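Local coordinates for enoyl-CoA hydratase (Mycobacterium smegmatis, PDB 3PE8), which probably catalyses the reversible hydration of trans-2-enoyl-CoA thioesters to 3-hydroxyacyl-CoA, and carries a bound zinc ion, at residues L24-P27 and Q28-N31; L215-G218 and G219-A223; L183-A186 and A187-A191; V150-A153 and R154-L158. All blocks are in the same frame, centred on the assembly; numbering follows the deposited sequence.

Contact 1: L24-P27 and Q28-N31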
ATOM      1  N   LEU A  24       1.923  11.560  34.758  1.00 10.57           N
ATOM      2  CA  LEU A  24       2.050  10.199  35.283  1.00 11.69           C
ATOM      3  C   LEU A  24       2.644  10.297  36.689  1.00 11.87           C
ATOM      4  O   LEU A  24       3.655  10.948  36.875  1.00 13.39           O
ATOM      5  CB  LEU A  24       2.961   9.347  34.403  1.00 11.38           C
ATOM      6  CG  LEU A  24       2.657   9.291  32.898  1.00 13.05           C
ATOM      7  CD1 LEU A  24       3.773   8.490  32.221  1.00 13.28           C
ATOM      8  CD2 LEU A  24       1.289   8.665  32.597  1.00 14.05           C
ATOM      9  N   ASN A  25       1.986   9.710  37.683  1.00 12.25           N
ATOM     10  CA  ASN A  25       2.316   9.999  39.071  1.00 13.00           C
ATOM     11  C   ASN A  25       2.479   8.733  39.934  1.00 13.45           C
ATOM     12  O   ASN A  25       1.801   8.558  40.968  1.00 14.88           O
ATOM     13  CB  ASN A  25       1.280  10.971  39.703  1.00 13.96           C
ATOM     14  CG  ASN A  25       1.767  11.557  41.016  1.00 16.72           C
ATOM     15  OD1 ASN A  25       2.960  11.891  41.155  1.00 19.05           O
ATOM     16  ND2 ASN A  25       0.861  11.669  41.989  1.00 16.54           N
ATOM     17  N   ARG A  26       3.374   7.856  39.488  1.00 13.29           N
ATOM     18  CA  ARG A  26       3.801   6.733  40.317  1.00 14.52           C
ATOM     19  C   ARG A  26       5.318   6.754  40.379  1.00 14.45           C
ATOM     20  O   ARG A  26       5.969   5.781  40.003  1.00 14.25           O
ATOM     21  CB  ARG A  26       3.299   5.377  39.783  1.00 15.18           C
ATOM     22  CG  ARG A  26       1.779   5.248  39.655  1.00 16.36           C
ATOM     23  CD  ARG A  26       1.415   3.905  39.112  1.00 17.98           C
ATOM     24  NE  ARG A  26       1.676   2.848  40.102  1.00 19.79           N
ATOM     25  CZ  ARG A  26       2.403   1.744  39.924  1.00 19.68           C
ATOM     26  NH1 ARG A  26       3.023   1.474  38.770  1.00 19.77           N
ATOM     27  NH2 ARG A  26       2.494   0.871  40.928  1.00 22.90           N
ATOM     28  N   PRO A  27       5.889   7.848  40.903  1.00 14.56           N
ATOM     29  CA  PRO A  27       7.354   7.930  40.860  1.00 15.05           C
ATOM     30  C   PRO A  27       8.036   6.855  41.699  1.00 16.04           C
ATOM     31  O   PRO A  27       9.165   6.448  41.393  1.00 16.04           O
ATOM     32  CB  PRO A  27       7.645   9.343  41.388  1.00 15.98           C
ATOM     33  CG  PRO A  27       6.427   9.755  42.121  1.00 16.38           C
ATOM     34  CD  PRO A  27       5.291   9.094  41.411  1.00 15.56           C
ATOM     35  N   GLN A  28       7.371   6.386  42.748  1.00 15.04           N
ATOM     36  CA  GLN A  28       7.900   5.317  43.581  1.00 16.85           C
ATOM     37  C   GLN A  28       8.130   4.025  42.791  1.00 15.77           C
ATOM     38  O   GLN A  28       8.856   3.145  43.248  1.00 15.91           O
ATOM     39  CB  GLN A  28       6.952   5.079  44.780  1.00 18.03           C
ATOM     40  CG  GLN A  28       5.569   4.487  44.392  1.00 24.57           C
ATOM     41  CD  GLN A  28       4.484   5.471  43.859  1.00 27.02           C
ATOM     42  OE1 GLN A  28       4.702   6.685  43.638  1.00 21.47           O
ATOM     43  NE2 GLN A  28       3.271   4.920  43.696  1.00 33.09           N
ATOM     44  N   SER A  29       7.496   3.910  41.615  1.00 14.15           N
ATOM     45  CA  SER A  29       7.581   2.774  40.700  1.00 15.42           C
ATOM     46  C   SER A  29       8.027   3.221  39.295  1.00 14.24           C
ATOM     47  O   SER A  29       7.731   2.572  38.273  1.00 14.58           O
ATOM     48  CB  SER A  29       6.219   2.078  40.605  1.00 16.25           C
ATOM     49  OG  SER A  29       5.878   1.533  41.870  1.00 22.09           O
ATOM     50  N   ARG A  30       8.755   4.338  39.235  1.00 13.36           N
ATOM     51  CA  ARG A  30       9.283   4.869  37.956  1.00 13.37           C
ATOM     52  C   ARG A  30       8.177   5.131  36.929  1.00 12.64           C
ATOM     53  O   ARG A  30       8.405   5.019  35.715  1.00 11.60           O
ATOM     54  CB  ARG A  30      10.352   3.936  37.384  1.00 13.44           C
ATOM     55  CG  ARG A  30      11.531   3.795  38.266  1.00 18.09           C
ATOM     56  CD  ARG A  30      12.519   2.792  37.671  1.00 23.47           C
ATOM     57  NE  ARG A  30      13.759   2.813  38.413  1.00 29.82           N
ATOM     58  CZ  ARG A  30      14.073   1.995  39.408  1.00 33.08           C
ATOM     59  NH1 ARG A  30      13.240   1.025  39.795  1.00 36.70           N
ATOM     60  NH2 ARG A  30      15.251   2.149  40.017  1.00 35.88           N
ATOM     61  N   ASN A  31       7.016   5.536  37.425  1.00 12.88           N
ATOM     62  CA  ASN A  31       5.844   5.804  36.623  1.00 12.43           C
ATOM     63  C   ASN A  31       5.459   4.623  35.752  1.00 13.11           C
ATOM     64  O   ASN A  31       4.903   4.802  34.669  1.00 12.20           O
ATOM     65  CB  ASN A  31       6.061   7.080  35.784  1.00 12.70           C
ATOM     66  CG  ASN A  31       6.182   8.318  36.647  1.00 12.13           C
ATOM     67  OD1 ASN A  31       5.618   8.363  37.757  1.00 12.55           O
ATOM     68  ND2 ASN A  31       6.948   9.305  36.173  1.00 11.03           N
TER
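Gln28 curls back over Arg26 and Pro27. Its CG sits between the backbone N and the carbonyl carbon (chi1 68°), and the chain bends again at chi2. The amide end therefore lies against the backbone where Arg26 joins Pro27, with Gln28 OE1 3.2 Å from Pro27 N. That nitrogen has no hydrogen to give, so this is packing alone. Ser29 follows and closes the turn, with its N giving a hydrogen bond of 2.9 Å to Arg26 O. Ser29 CB lies 3.5 Å above one face of the Arg26 guanidinium, toward the rim. NH1 of that group pairs with Asp71 and also bonds Ala32 O. Arg30 turns its side chain away and joins through its backbone, Arg30 N bonding to Pro27 O at 3.0 Å. Asn31 makes two links. Asn31 N reaches Arg26 O at 2.8 Å, from the face of that carbonyl plane opposite to Ser29 N, so one oxygen is gripped twice. Asn31 OD1 accepts from Arg26 N at 2.9 Å with a bent N-H...O angle of 137°. The buried Asn31 ND2 is held by Ala62 O and Phe66 O, which fixes the amide's rotation. With Arg30 and Asn31 in left-handed conformation, the bonds Asn31 to Arg26 and Arg30 to Pro27 form a Schellman motif. It follows a short 3-10 turn at Pro27 and Gln28, in the loop after strand 19-24 of this crotonase-like fold.

Contact 2: L215-G218 and G219-A223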
ATOM      1  N   LEU A 215      -3.144   5.374   7.461  1.00 17.06           N
ATOM      2  CA  LEU A 215      -3.096   4.718   6.148  1.00 19.47           C
ATOM      3  C   LEU A 215      -1.713   4.116   5.889  1.00 19.33           C
ATOM      4  O   LEU A 215      -1.576   2.995   5.400  1.00 20.19           O
ATOM      5  CB  LEU A 215      -3.475   5.765   5.069  1.00 22.03           C
ATOM      6  CG  LEU A 215      -2.995   5.516   3.651  1.00 27.70           C
ATOM      7  CD1 LEU A 215      -3.792   4.314   3.118  1.00 29.81           C
ATOM      8  CD2 LEU A 215      -3.187   6.719   2.786  1.00 30.31           C
ATOM      9  N   GLN A 216      -0.664   4.840   6.268  1.00 18.28           N
ATOM     10  CA  GLN A 216       0.699   4.447   5.946  1.00 18.93           C
ATOM     11  C   GLN A 216       1.253   3.408   6.913  1.00 17.79           C
ATOM     12  O   GLN A 216       2.180   2.683   6.568  1.00 19.60           O
ATOM     13  CB  GLN A 216       1.595   5.669   5.924  1.00 21.19           C
ATOM     14  CG  GLN A 216       1.084   6.625   4.872  1.00 24.50           C
ATOM     15  CD  GLN A 216       1.896   7.849   4.707  1.00 31.00           C
ATOM     16  OE1 GLN A 216       2.457   8.394   5.677  1.00 31.38           O
ATOM     17  NE2 GLN A 216       1.978   8.314   3.464  1.00 33.59           N
ATOM     18  N   THR A 217       0.689   3.312   8.108  1.00 14.92           N
ATOM     19  CA  THR A 217       1.262   2.443   9.145  1.00 13.73           C
ATOM     20  C   THR A 217       0.435   1.192   9.478  1.00 12.73           C
ATOM     21  O   THR A 217       0.908   0.321  10.214  1.00 12.10           O
ATOM     22  CB  THR A 217       1.456   3.228  10.478  1.00 13.32           C
ATOM     23  OG1 THR A 217       0.200   3.744  10.937  1.00 14.30           O
ATOM     24  CG2 THR A 217       2.511   4.344  10.359  1.00 15.92           C
ATOM     25  N   GLY A 218      -0.804   1.089   9.009  1.00 13.07           N
ATOM     26  CA  GLY A 218      -1.662   0.005   9.457  1.00 13.61           C
ATOM     27  C   GLY A 218      -1.162  -1.377   9.141  1.00 12.58           C
ATOM     28  O   GLY A 218      -1.249  -2.274   9.989  1.00 14.02           O
ATOM     29  N   GLY A 219      -0.658  -1.573   7.928  1.00 14.02           N
ATOM     30  CA  GLY A 219      -0.087  -2.883   7.540  1.00 13.40           C
ATOM     31  C   GLY A 219       1.058  -3.260   8.451  1.00 12.07           C
ATOM     32  O   GLY A 219       1.231  -4.435   8.835  1.00 12.93           O
ATOM     33  N   ALA A 220       1.879  -2.261   8.752  1.00 11.55           N
ATOM     34  CA  ALA A 220       2.988  -2.507   9.659  1.00 10.45           C
ATOM     35  C   ALA A 220       2.544  -2.856  11.059  1.00 10.59           C
ATOM     36  O   ALA A 220       3.149  -3.725  11.719  1.00 11.25           O
ATOM     37  CB  ALA A 220       3.907  -1.239   9.696  1.00 10.60           C
ATOM     38  N   LEU A 221       1.520  -2.151  11.552  1.00 10.31           N
ATOM     39  CA  LEU A 221       0.970  -2.442  12.862  1.00 10.84           C
ATOM     40  C   LEU A 221       0.380  -3.848  12.950  1.00 11.63           C
ATOM     41  O   LEU A 221       0.499  -4.518  13.962  1.00 11.46           O
ATOM     42  CB  LEU A 221      -0.041  -1.363  13.269  1.00 11.63           C
ATOM     43  CG  LEU A 221       0.592  -0.013  13.564  1.00 11.11           C
ATOM     44  CD1 LEU A 221      -0.447   1.098  13.521  1.00 11.55           C
ATOM     45  CD2 LEU A 221       1.352  -0.017  14.914  1.00 12.28           C
ATOM     46  N   TRP A 222      -0.273  -4.296  11.887  1.00 10.83           N
ATOM     47  CA  TRP A 222      -0.744  -5.673  11.817  1.00 11.85           C
ATOM     48  C   TRP A 222       0.410  -6.661  11.891  1.00 12.14           C
ATOM     49  O   TRP A 222       0.358  -7.608  12.638  1.00 12.29           O
ATOM     50  CB  TRP A 222      -1.520  -5.903  10.526  1.00 12.24           C
ATOM     51  CG  TRP A 222      -2.113  -7.312  10.437  1.00 12.34           C
ATOM     52  CD1 TRP A 222      -1.683  -8.351   9.639  1.00 14.82           C
ATOM     53  CD2 TRP A 222      -3.179  -7.860  11.247  1.00 12.81           C
ATOM     54  NE1 TRP A 222      -2.450  -9.476   9.860  1.00 16.23           N
ATOM     55  CE2 TRP A 222      -3.360  -9.200  10.849  1.00 13.12           C
ATOM     56  CE3 TRP A 222      -4.021  -7.337  12.242  1.00 15.42           C
ATOM     57  CZ2 TRP A 222      -4.335 -10.019  11.415  1.00 15.81           C
ATOM     58  CZ3 TRP A 222      -5.002  -8.172  12.806  1.00 15.46           C
ATOM     59  CH2 TRP A 222      -5.139  -9.493  12.383  1.00 17.03           C
ATOM     60  N   ALA A 223       1.468  -6.419  11.117  1.00 11.75           N
ATOM     61  CA  ALA A 223       2.641  -7.256  11.149  1.00 12.12           C
ATOM     62  C   ALA A 223       3.284  -7.335  12.533  1.00 11.21           C
ATOM     63  O   ALA A 223       3.684  -8.413  12.953  1.00 12.65           O
ATOM     64  CB  ALA A 223       3.661  -6.792  10.113  1.00 12.21           C
TER
HETATM   65  O   HOH W   1      -0.556   0.277   5.508  1.00 25.70           O
HETATM   66  O   HOH W   2       2.240  -0.156   6.753  1.00 14.23           O
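Leu221 lays its side chain over the carbonyl oxygen of Thr217 and alongside the threonine side chain. Leu221 CG is 3.4 Å from Thr217 O, and Leu221 CD1 is 3.8 Å from Thr217 OG1. The two side chains run side by side and point the same way, onto Val142 of helix 140-148. Leu221 CG stands anti to its own carbonyl carbon (chi1 -70°), which tips it back toward the preceding turn. Thr217 OG1 is turned toward the earlier part of the helix and bonds Asp213 O. The backbone here is only partly helical in its bonding. Leu221 N reaches Thr217 O at 2.9 Å, nearly in line with the C=O bond, and Trp222 N reaches Gly218 O at 2.9 Å. Gly219 N and Ala220 N lack the direct helical bonds to Leu215 O and Gln216 O. A water takes each place. One bridges Leu215 O to Gly219 N, lying 3.0 Å from that nitrogen. The other bridges Gln216 O to Ala220 N, 2.9 Å from the second nitrogen. The helix thus opens on one side and bends, yet these amides and carbonyls remain satisfied. Leu221 packs on Trp222 of a second subunit, Trp222 on Gly218 of that subunit, and Ala220 meets Gln216 of a third. This is a water-inserted kink in the long helix 199-234, the C-terminal helix that meets other subunits in this crotonase-family hexamer.

Contact 3: L183-A186 and A187-A191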
ATOM      1  N   LEU A 183      11.624  22.575  31.191  1.00 12.74           N
ATOM      2  CA  LEU A 183      10.892  21.622  30.356  1.00 12.08           C
ATOM      3  C   LEU A 183       9.413  21.997  30.219  1.00 10.67           C
ATOM      4  O   LEU A 183       8.907  22.138  29.101  1.00 10.93           O
ATOM      5  CB  LEU A 183      10.985  20.204  30.947  1.00 12.35           C
ATOM      6  CG  LEU A 183      10.126  19.182  30.194  1.00 12.30           C
ATOM      7  CD1 LEU A 183      10.560  19.105  28.765  1.00 12.99           C
ATOM      8  CD2 LEU A 183      10.204  17.788  30.895  1.00 14.54           C
ATOM      9  N   LEU A 184       8.702  22.127  31.329  1.00 11.25           N
ATOM     10  CA  LEU A 184       7.275  22.463  31.228  1.00 11.37           C
ATOM     11  C   LEU A 184       7.054  23.914  30.769  1.00 12.06           C
ATOM     12  O   LEU A 184       6.105  24.165  30.051  1.00 11.20           O
ATOM     13  CB  LEU A 184       6.504  22.135  32.498  1.00 12.67           C
ATOM     14  CG  LEU A 184       6.019  20.659  32.631  1.00 15.39           C
ATOM     15  CD1 LEU A 184       4.819  20.329  31.684  1.00 16.39           C
ATOM     16  CD2 LEU A 184       7.079  19.655  32.419  1.00 19.38           C
ATOM     17  N   THR A 185       7.955  24.836  31.108  1.00 12.76           N
ATOM     18  CA  THR A 185       7.965  26.160  30.481  1.00 12.95           C
ATOM     19  C   THR A 185       7.952  26.049  28.950  1.00 12.73           C
ATOM     20  O   THR A 185       7.147  26.696  28.249  1.00 13.30           O
ATOM     21  CB  THR A 185       9.203  26.954  30.949  1.00 13.58           C
ATOM     22  OG1 THR A 185       9.172  27.047  32.357  1.00 16.20           O
ATOM     23  CG2 THR A 185       9.205  28.390  30.333  1.00 14.57           C
ATOM     24  N   ALA A 186       8.854  25.241  28.396  1.00 12.42           N
ATOM     25  CA  ALA A 186       8.927  25.080  26.974  1.00 11.84           C
ATOM     26  C   ALA A 186       7.710  24.454  26.359  1.00 11.37           C
ATOM     27  O   ALA A 186       7.281  24.837  25.244  1.00 12.65           O
ATOM     28  CB  ALA A 186      10.194  24.246  26.576  1.00 12.59           C
ATOM     29  N   ALA A 187       7.198  23.417  27.021  1.00 11.34           N
ATOM     30  CA  ALA A 187       5.992  22.742  26.541  1.00 10.12           C
ATOM     31  C   ALA A 187       4.801  23.701  26.534  1.00 10.63           C
ATOM     32  O   ALA A 187       4.013  23.695  25.578  1.00 10.26           O
ATOM     33  CB  ALA A 187       5.700  21.532  27.349  1.00 10.96           C
ATOM     34  N   ARG A 188       4.702  24.550  27.567  1.00 10.99           N
ATOM     35  CA  ARG A 188       3.630  25.564  27.626  1.00 11.79           C
ATOM     36  C   ARG A 188       3.749  26.601  26.518  1.00 12.19           C
ATOM     37  O   ARG A 188       2.734  27.075  26.021  1.00 12.07           O
ATOM     38  CB  ARG A 188       3.567  26.233  29.001  1.00 11.49           C
ATOM     39  CG  ARG A 188       2.929  25.348  30.087  1.00 13.49           C
ATOM     40  CD  ARG A 188       2.747  26.108  31.381  1.00 13.83           C
ATOM     41  NE  ARG A 188       3.964  26.282  32.165  1.00 14.55           N
ATOM     42  CZ  ARG A 188       4.403  25.445  33.115  1.00 15.67           C
ATOM     43  NH1 ARG A 188       3.761  24.298  33.396  1.00 15.84           N
ATOM     44  NH2 ARG A 188       5.507  25.739  33.773  1.00 15.85           N
ATOM     45  N   ARG A 189       4.979  26.945  26.111  1.00 12.72           N
ATOM     46  CA  ARG A 189       5.186  27.871  25.002  1.00 13.24           C
ATOM     47  C   ARG A 189       4.640  27.305  23.713  1.00 11.99           C
ATOM     48  O   ARG A 189       3.953  28.030  22.967  1.00 12.76           O
ATOM     49  CB  ARG A 189       6.679  28.228  24.809  1.00 14.75           C
ATOM     50  CG  ARG A 189       7.291  29.045  25.863  1.00 18.74           C
ATOM     51  CD  ARG A 189       8.646  29.607  25.399  1.00 23.79           C
ATOM     52  NE  ARG A 189       9.567  28.560  24.899  1.00 24.33           N
ATOM     53  CZ  ARG A 189      10.615  28.082  25.587  1.00 28.09           C
ATOM     54  NH1 ARG A 189      10.887  28.517  26.841  1.00 27.91           N
ATOM     55  NH2 ARG A 189      11.378  27.132  25.047  1.00 28.52           N
ATOM     56  N   VAL A 190       4.938  26.031  23.424  1.00 11.60           N
ATOM     57  CA  VAL A 190       4.435  25.393  22.221  1.00 11.42           C
ATOM     58  C   VAL A 190       2.928  25.272  22.276  1.00 10.35           C
ATOM     59  O   VAL A 190       2.239  25.632  21.344  1.00 11.85           O
ATOM     60  CB  VAL A 190       5.125  24.034  21.965  1.00 11.65           C
ATOM     61  CG1 VAL A 190       4.477  23.304  20.814  1.00 13.27           C
ATOM     62  CG2 VAL A 190       6.630  24.268  21.741  1.00 13.45           C
ATOM     63  N   ALA A 191       2.398  24.859  23.437  1.00 10.83           N
ATOM     64  CA  ALA A 191       0.965  24.773  23.599  1.00 10.15           C
ATOM     65  C   ALA A 191       0.278  26.123  23.381  1.00 10.91           C
ATOM     66  O   ALA A 191      -0.771  26.175  22.738  1.00 11.28           O
ATOM     67  CB  ALA A 191       0.625  24.158  24.970  1.00  9.68           C
TER
HETATM   68  O   HOH W   3       9.224  25.783  23.325  1.00 16.04           O
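Arg188 and Arg189 both fold back along the helix over the turn that precedes them. Each has CG anti to the carbonyl carbon, and each chain bends at chi3, to -77° in Arg188 and -53° in Arg189. The bend brings the flat end down on the backbone. The Arg188 guanidinium has Leu184 O 3.6 Å above its plane, over the centre. Arg188 NH1 rests 3.6 Å from Leu184 CB. The Arg189 guanidinium lies in the same manner over Ala186 CA, and its NH2 is 3.5 Å from Ala186 CB. Thr185 CG2 touches the other end of this group, 3.9 Å from Arg189 NH1. A salt bridge to Glu176 holds Arg189 NH2, which also gives a weak bond to a water that donates to Ala186 O. Beneath the side chains the backbone is regular, with four bonds from Ala187 N through Val190 N to the carbonyls of Leu183 to Ala186. Helix 183-195 lies against the main sheet: Leu184 and Ala187 touch Ile58 of strand 56-61, Ala187 also meets Ala98 of strand 95-99, and Leu183 and Val190 meet Ile118 of strand 116-120.

Contact 4: V150-A153 and R154-L158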
ATOM      1  N   VAL A 150      15.748   4.157  10.553  1.00 10.88           N
ATOM      2  CA  VAL A 150      15.815   2.701  10.495  1.00 10.19           C
ATOM      3  C   VAL A 150      17.011   2.135  11.281  1.00 10.13           C
ATOM      4  O   VAL A 150      16.850   1.308  12.191  1.00 10.55           O
ATOM      5  CB  VAL A 150      15.850   2.163   9.057  1.00 11.60           C
ATOM      6  CG1 VAL A 150      15.930   0.653   9.075  1.00 11.98           C
ATOM      7  CG2 VAL A 150      14.636   2.666   8.289  1.00 13.57           C
ATOM      8  N   GLY A 151      18.203   2.590  10.956  1.00 10.20           N
ATOM      9  CA  GLY A 151      19.383   2.061  11.623  1.00 10.22           C
ATOM     10  C   GLY A 151      19.464   2.318  13.106  1.00  8.70           C
ATOM     11  O   GLY A 151      19.862   1.453  13.903  1.00  9.36           O
ATOM     12  N   LEU A 152      19.099   3.536  13.498  1.00  9.13           N
ATOM     13  CA  LEU A 152      19.119   3.864  14.902  1.00  8.22           C
ATOM     14  C   LEU A 152      18.048   3.095  15.665  1.00  9.08           C
ATOM     15  O   LEU A 152      18.301   2.666  16.790  1.00  8.97           O
ATOM     16  CB  LEU A 152      19.025   5.367  15.103  1.00  9.58           C
ATOM     17  CG  LEU A 152      19.213   5.899  16.500  1.00 12.09           C
ATOM     18  CD1 LEU A 152      20.506   5.372  17.179  1.00 14.78           C
ATOM     19  CD2 LEU A 152      19.268   7.435  16.449  1.00 13.33           C
ATOM     20  N   ALA A 153      16.867   2.908  15.069  1.00  8.10           N
ATOM     21  CA  ALA A 153      15.838   2.092  15.718  1.00  7.95           C
ATOM     22  C   ALA A 153      16.331   0.655  15.937  1.00  8.24           C
ATOM     23  O   ALA A 153      16.134   0.083  17.009  1.00  8.94           O
ATOM     24  CB  ALA A 153      14.512   2.086  14.905  1.00  9.47           C
ATOM     25  N   ARG A 154      16.972   0.084  14.915  1.00  8.85           N
ATOM     26  CA  ARG A 154      17.499  -1.256  15.033  1.00  9.10           C
ATOM     27  C   ARG A 154      18.600  -1.314  16.076  1.00  8.95           C
ATOM     28  O   ARG A 154      18.606  -2.223  16.916  1.00  9.58           O
ATOM     29  CB  ARG A 154      17.941  -1.804  13.675  1.00 10.04           C
ATOM     30  CG  ARG A 154      16.734  -2.001  12.740  1.00 10.60           C
ATOM     31  CD  ARG A 154      17.080  -2.601  11.404  1.00 10.16           C
ATOM     32  NE  ARG A 154      15.940  -2.540  10.473  1.00 11.26           N
ATOM     33  CZ  ARG A 154      15.973  -2.942   9.221  1.00 13.11           C
ATOM     34  NH1 ARG A 154      17.036  -3.533   8.721  1.00 12.75           N
ATOM     35  NH2 ARG A 154      14.897  -2.766   8.453  1.00 15.61           N
ATOM     36  N   ARG A 155      19.488  -0.322  16.096  1.00  8.74           N
ATOM     37  CA  ARG A 155      20.537  -0.283  17.098  1.00  9.07           C
ATOM     38  C   ARG A 155      19.906  -0.214  18.502  1.00  9.15           C
ATOM     39  O   ARG A 155      20.330  -0.949  19.403  1.00  9.45           O
ATOM     40  CB  ARG A 155      21.508   0.884  16.841  1.00  8.61           C
ATOM     41  CG  ARG A 155      22.661   0.942  17.820  1.00  9.49           C
ATOM     42  CD  ARG A 155      23.644   2.028  17.433  1.00  9.77           C
ATOM     43  NE  ARG A 155      24.560   2.249  18.541  1.00 12.17           N
ATOM     44  CZ  ARG A 155      25.797   2.702  18.441  1.00 12.33           C
ATOM     45  NH1 ARG A 155      26.364   2.975  17.279  1.00 12.44           N
ATOM     46  NH2 ARG A 155      26.520   2.827  19.548  1.00 14.73           N
ATOM     47  N   MET A 156      18.953   0.686  18.720  1.00  8.32           N
ATOM     48  CA  MET A 156      18.276   0.777  20.012  1.00  8.60           C
ATOM     49  C   MET A 156      17.647  -0.538  20.448  1.00  8.93           C
ATOM     50  O   MET A 156      17.855  -1.025  21.570  1.00  9.65           O
ATOM     51  CB  MET A 156      17.212   1.870  19.973  1.00  8.65           C
ATOM     52  CG  MET A 156      17.783   3.259  19.950  1.00 10.58           C
ATOM     53  SD  MET A 156      16.597   4.588  19.792  1.00  9.89           S
ATOM     54  CE  MET A 156      15.778   4.470  21.402  1.00 11.36           C
ATOM     55  N   SER A 157      16.860  -1.130  19.572  1.00  8.99           N
ATOM     56  CA  SER A 157      16.104  -2.340  19.925  1.00  9.09           C
ATOM     57  C   SER A 157      16.976  -3.555  20.180  1.00 10.44           C
ATOM     58  O   SER A 157      16.685  -4.385  21.043  1.00 11.64           O
ATOM     59  CB  SER A 157      15.095  -2.671  18.850  1.00  9.97           C
ATOM     60  OG  SER A 157      14.062  -1.705  18.837  1.00 11.67           O
ATOM     61  N   LEU A 158      18.080  -3.661  19.437  1.00 10.27           N
ATOM     62  CA  LEU A 158      18.914  -4.846  19.561  1.00 11.73           C
ATOM     63  C   LEU A 158      19.963  -4.725  20.688  1.00 11.67           C
ATOM     64  O   LEU A 158      20.365  -5.742  21.248  1.00 11.87           O
ATOM     65  CB  LEU A 158      19.578  -5.164  18.230  1.00 12.01           C
ATOM     66  CG  LEU A 158      18.575  -5.321  17.081  1.00 15.14           C
ATOM     67  CD1 LEU A 158      19.361  -5.516  15.775  1.00 19.89           C
ATOM     68  CD2 LEU A 158      17.481  -6.405  17.391  1.00 18.09           C
TER
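The backbone is a regular alpha helix, with Arg154 N, Arg155 N, Met156 N and Ser157 N each bonded to the carbonyl four residues back, the straightest being Met156 N to Leu152 O at 172°. This is helix 150-159 of the crotonase-like fold, and it faces a neighbouring subunit. Val150 and Arg154 lie side by side and point the same way. Val150 CG1 sits 3.2 Å above one face of the Arg154 guanidinium, toward the rim, and 3.5 Å from Arg154 NE. CG1 is anti to the Val150 backbone N (chi1 180°), which puts it on the side facing the arginine. The Arg154 chain is extended, and Arg155 is also extended but leads off another way. Arg154 NH1 forms a salt bridge with Asp115 of the third subunit and Arg155 NH1 with Glu176 of that same subunit, so charges of both arginines are met across the interface. On a further side Met156 CG lies 3.3 Å from Leu152 O. Beyond it the side chain leads away, with Met156 SD still 4.4 Å from Leu152 CG in a loose apolar contact. Ser157, about 6 Å from the zinc ligand His129 between side chains, bonds through OG to Asp127 and to Tyr209 of the third subunit. Ser157 OG also lies 3.3 Å from Ala153 O, one turn back.

From the N terminus the contacts come in the order 1, 4, 3, 2. All four are local and in series, so none nests in or crosses another. Contact 1 alone closes a loop, the turn that leads from strand 19-24 to helix 35-50. The others each lie within one continuous helix and close no loop. Contact 4 lies on helix 150-159 at a subunit interface. Contact 3 lies at the start of helix 183-195, which backs the main sheet. Contact 2 lies on the next helix, 199-234, and its centre is about 32 Å from that of contact 3, across the chain's centre. Contacts 2 and 4 both touch the third subunit, with nearest atoms about 11 Å apart.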